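Local coordinates for protein alpha-galactosidase (Thermus thermophilus, PDB 6LCJ) that probably hydrolyses terminal alpha-galactosyl residues as a thermostable glycosidase that assembles into hexamers, at residues A87-V93 against A113-G117. Residues are numbered along the deposited sequence.
Sequences AWWGSGV and ARVLG
Residues 87-93 and 113-117 run antiparallel, the axes of strands 89-91 and 113-117 4.5 Å apart at 146°, in the register Trp89-Leu116, Gly90-Val115, Ser91-Arg114. Ala87, in the loop leading in, sets its CB 3.5 Å from Leu116 CD1. Trp88 O accepts a hydrogen bond from Gly117 N (3.1 Å), while its indole leads away to bond Gln63 O through NE1. Trp89 and Leu116 form a non-hydrogen-bonded pair; Trp89 takes chi1 m (-80°) and chi2 98°, which lays its six-membered ring over Leu116 CB, a CH-pi contact with that CB 3.6 Å from the ring centroid and 3° off the normal. Gly90 forms the hydrogen-bonded pair with Val115, Gly90 N to Val115 O and Val115 N to Gly90 O both 2.8 Å. Here 89-91 is an outermost strand, within this chain, of the six-stranded antiparallel sheet of the N-terminal beta domain, which precedes the TIM-barrel domain in GH36 enzymes; strand 122-126 flanks 113-117 on its other side, and Glu258 of a neighbouring subunit packs on Trp89 and Leu116. Ser91 forms a non-hydrogen-bonded pair with Arg114, whose extended side chain makes salt bridges to Asp79 and Glu315; a water links Ser91 OG (2.9 Å) to Ala113 O (2.8 Å). Gly92 N donates a bent hydrogen bond (142°) to Ala113 O, 3.0 Å; Gly92 (75/-48) is the middle of a classic gamma turn, closed by the hydrogen bond Val93 N to Ser91 O, 2.7 Å, as the chain swings into strand 93-97 of the second sheet.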
ATOM      1  N   ALA E  87       0.765  14.521  18.168  1.00 46.62           N
ATOM      2  CA  ALA E  87       1.275  15.045  19.421  1.00 41.21           C
ATOM      3  C   ALA E  87       0.102  15.371  20.343  1.00 37.31           C
ATOM      4  O   ALA E  87      -1.062  15.211  19.989  1.00 36.99           O
ATOM      5  CB  ALA E  87       2.170  16.256  19.162  1.00 38.07           C
ATOM      6  N   TRP E  88       0.410  15.809  21.556  1.00 37.49           N
ATOM      7  CA  TRP E  88      -0.607  16.054  22.574  1.00 32.07           C
ATOM      8  C   TRP E  88      -0.988  17.528  22.555  1.00 34.57           C
ATOM      9  O   TRP E  88      -0.207  18.380  22.999  1.00 31.98           O
ATOM     10  CB  TRP E  88      -0.092  15.658  23.948  1.00 29.78           C
ATOM     11  CG  TRP E  88      -0.130  14.183  24.233  1.00 42.66           C
ATOM     12  CD1 TRP E  88       0.933  13.322  24.250  1.00 38.48           C
ATOM     13  CD2 TRP E  88      -1.285  13.400  24.568  1.00 37.53           C
ATOM     14  NE1 TRP E  88       0.511  12.061  24.571  1.00 42.96           N
ATOM     15  CE2 TRP E  88      -0.845  12.081  24.778  1.00 42.48           C
ATOM     16  CE3 TRP E  88      -2.641  13.690  24.715  1.00 32.26           C
ATOM     17  CZ2 TRP E  88      -1.716  11.051  25.117  1.00 38.80           C
ATOM     18  CZ3 TRP E  88      -3.502  12.667  25.062  1.00 37.49           C
ATOM     19  CH2 TRP E  88      -3.037  11.364  25.253  1.00 38.10           C
ATOM     20  N   TRP E  89      -2.189  17.823  22.056  1.00 28.56           N
ATOM     21  CA  TRP E  89      -2.708  19.182  21.980  1.00 29.15           C
ATOM     22  C   TRP E  89      -3.916  19.330  22.898  1.00 27.07           C
ATOM     23  O   TRP E  89      -4.801  18.480  22.911  1.00 30.60           O
ATOM     24  CB  TRP E  89      -3.127  19.536  20.552  1.00 30.89           C
ATOM     25  CG  TRP E  89      -2.040  19.937  19.622  1.00 30.92           C
ATOM     26  CD1 TRP E  89      -1.413  19.144  18.713  1.00 35.66           C
ATOM     27  CD2 TRP E  89      -1.470  21.246  19.470  1.00 36.89           C
ATOM     28  NE1 TRP E  89      -0.477  19.869  18.011  1.00 38.02           N
ATOM     29  CE2 TRP E  89      -0.495  21.162  18.454  1.00 32.34           C
ATOM     30  CE3 TRP E  89      -1.673  22.475  20.109  1.00 33.93           C
ATOM     31  CZ2 TRP E  89       0.265  22.252  18.058  1.00 29.31           C
ATOM     32  CZ3 TRP E  89      -0.915  23.562  19.708  1.00 28.37           C
ATOM     33  CH2 TRP E  89       0.037  23.442  18.689  1.00 29.43           C
ATOM     34  N   GLY E  90      -3.961  20.424  23.660  1.00 28.05           N
ATOM     35  CA  GLY E  90      -5.122  20.769  24.447  1.00 23.89           C
ATOM     36  C   GLY E  90      -5.711  22.094  23.986  1.00 25.90           C
ATOM     37  O   GLY E  90      -5.104  22.834  23.207  1.00 28.20           O
ATOM     38  N   SER E  91      -6.899  22.399  24.496  1.00 26.86           N
ATOM     39  CA  SER E  91      -7.593  23.632  24.148  1.00 24.37           C
ATOM     40  C   SER E  91      -7.407  24.692  25.225  1.00 25.34           C
ATOM     41  O   SER E  91      -7.696  24.451  26.405  1.00 26.37           O
ATOM     42  CB  SER E  91      -9.083  23.389  23.933  1.00 24.92           C
ATOM     43  OG  SER E  91      -9.776  24.629  24.009  1.00 36.97           O
ATOM     44  N   GLY E  92      -6.943  25.871  24.808  1.00 22.85           N
ATOM     45  CA  GLY E  92      -6.947  27.050  25.650  1.00 22.57           C
ATOM     46  C   GLY E  92      -5.892  27.072  26.734  1.00 28.99           C
ATOM     47  O   GLY E  92      -5.203  28.085  26.890  1.00 33.09           O
ATOM     48  N   VAL E  93      -5.743  25.979  27.491  1.00 26.47           N
ATOM     49  CA  VAL E  93      -4.796  25.932  28.599  1.00 29.14           C
ATOM     50  C   VAL E  93      -4.100  24.573  28.633  1.00 28.24           C
ATOM     51  O   VAL E  93      -4.665  23.545  28.255  1.00 26.07           O
ATOM     52  CB  VAL E  93      -5.487  26.231  29.955  1.00 26.74           C
ATOM     53  CG1 VAL E  93      -6.655  25.289  30.165  1.00 23.89           C
ATOM     54  CG2 VAL E  93      -4.488  26.134  31.138  1.00 24.23           C
ATOM     55  N   ALA E 113      -7.220  29.553  21.033  1.00 29.22           N
ATOM     56  CA  ALA E 113      -5.875  29.071  21.301  1.00 28.05           C
ATOM     57  C   ALA E 113      -5.856  27.567  21.576  1.00 29.94           C
ATOM     58  O   ALA E 113      -6.827  26.984  22.069  1.00 25.76           O
ATOM     59  CB  ALA E 113      -5.260  29.821  22.481  1.00 24.52           C
ATOM     60  N   ARG E 114      -4.729  26.944  21.237  1.00 30.47           N
ATOM     61  CA  ARG E 114      -4.435  25.568  21.597  1.00 26.34           C
ATOM     62  C   ARG E 114      -3.064  25.525  22.258  1.00 30.29           C
ATOM     63  O   ARG E 114      -2.251  26.433  22.091  1.00 32.24           O
ATOM     64  CB  ARG E 114      -4.465  24.660  20.379  1.00 23.17           C
ATOM     65  CG  ARG E 114      -5.804  24.597  19.677  1.00 25.43           C
ATOM     66  CD  ARG E 114      -5.668  23.679  18.513  1.00 26.81           C
ATOM     67  NE  ARG E 114      -6.855  23.539  17.686  1.00 29.17           N
ATOM     68  CZ  ARG E 114      -7.025  24.133  16.509  1.00 31.55           C
ATOM     69  NH1 ARG E 114      -6.099  24.960  16.023  1.00 31.87           N
ATOM     70  NH2 ARG E 114      -8.135  23.913  15.825  1.00 30.00           N
ATOM     71  N   VAL E 115      -2.808  24.470  23.031  1.00 30.91           N
ATOM     72  CA  VAL E 115      -1.554  24.353  23.773  1.00 31.77           C
ATOM     73  C   VAL E 115      -0.992  22.953  23.590  1.00 31.00           C
ATOM     74  O   VAL E 115      -1.674  21.962  23.875  1.00 29.91           O
ATOM     75  CB  VAL E 115      -1.719  24.678  25.267  1.00 31.17           C
ATOM     76  CG1 VAL E 115      -0.418  24.409  26.000  1.00 27.37           C
ATOM     77  CG2 VAL E 115      -2.135  26.128  25.440  1.00 27.98           C
ATOM     78  N   LEU E 116       0.254  22.879  23.120  1.00 32.89           N
ATOM     79  CA  LEU E 116       0.952  21.625  22.885  1.00 26.96           C
ATOM     80  C   LEU E 116       1.854  21.323  24.074  1.00 32.00           C
ATOM     81  O   LEU E 116       2.564  22.205  24.568  1.00 34.09           O
ATOM     82  CB  LEU E 116       1.760  21.699  21.592  1.00 32.03           C
ATOM     83  CG  LEU E 116       2.800  20.628  21.258  1.00 35.09           C
ATOM     84  CD1 LEU E 116       2.145  19.325  20.871  1.00 33.29           C
ATOM     85  CD2 LEU E 116       3.643  21.130  20.110  1.00 35.28           C
ATOM     86  N   GLY E 117       1.786  20.094  24.558  1.00 31.69           N
ATOM     87  CA  GLY E 117       2.599  19.705  25.685  1.00 33.65           C
ATOM     88  C   GLY E 117       3.549  18.594  25.312  1.00 34.98           C
ATOM     89  O   GLY E 117       3.113  17.552  24.818  1.00 36.41           O
TER
HETATM   90  O   HOH W   1      -9.549  26.449  21.794  1.00 27.21           O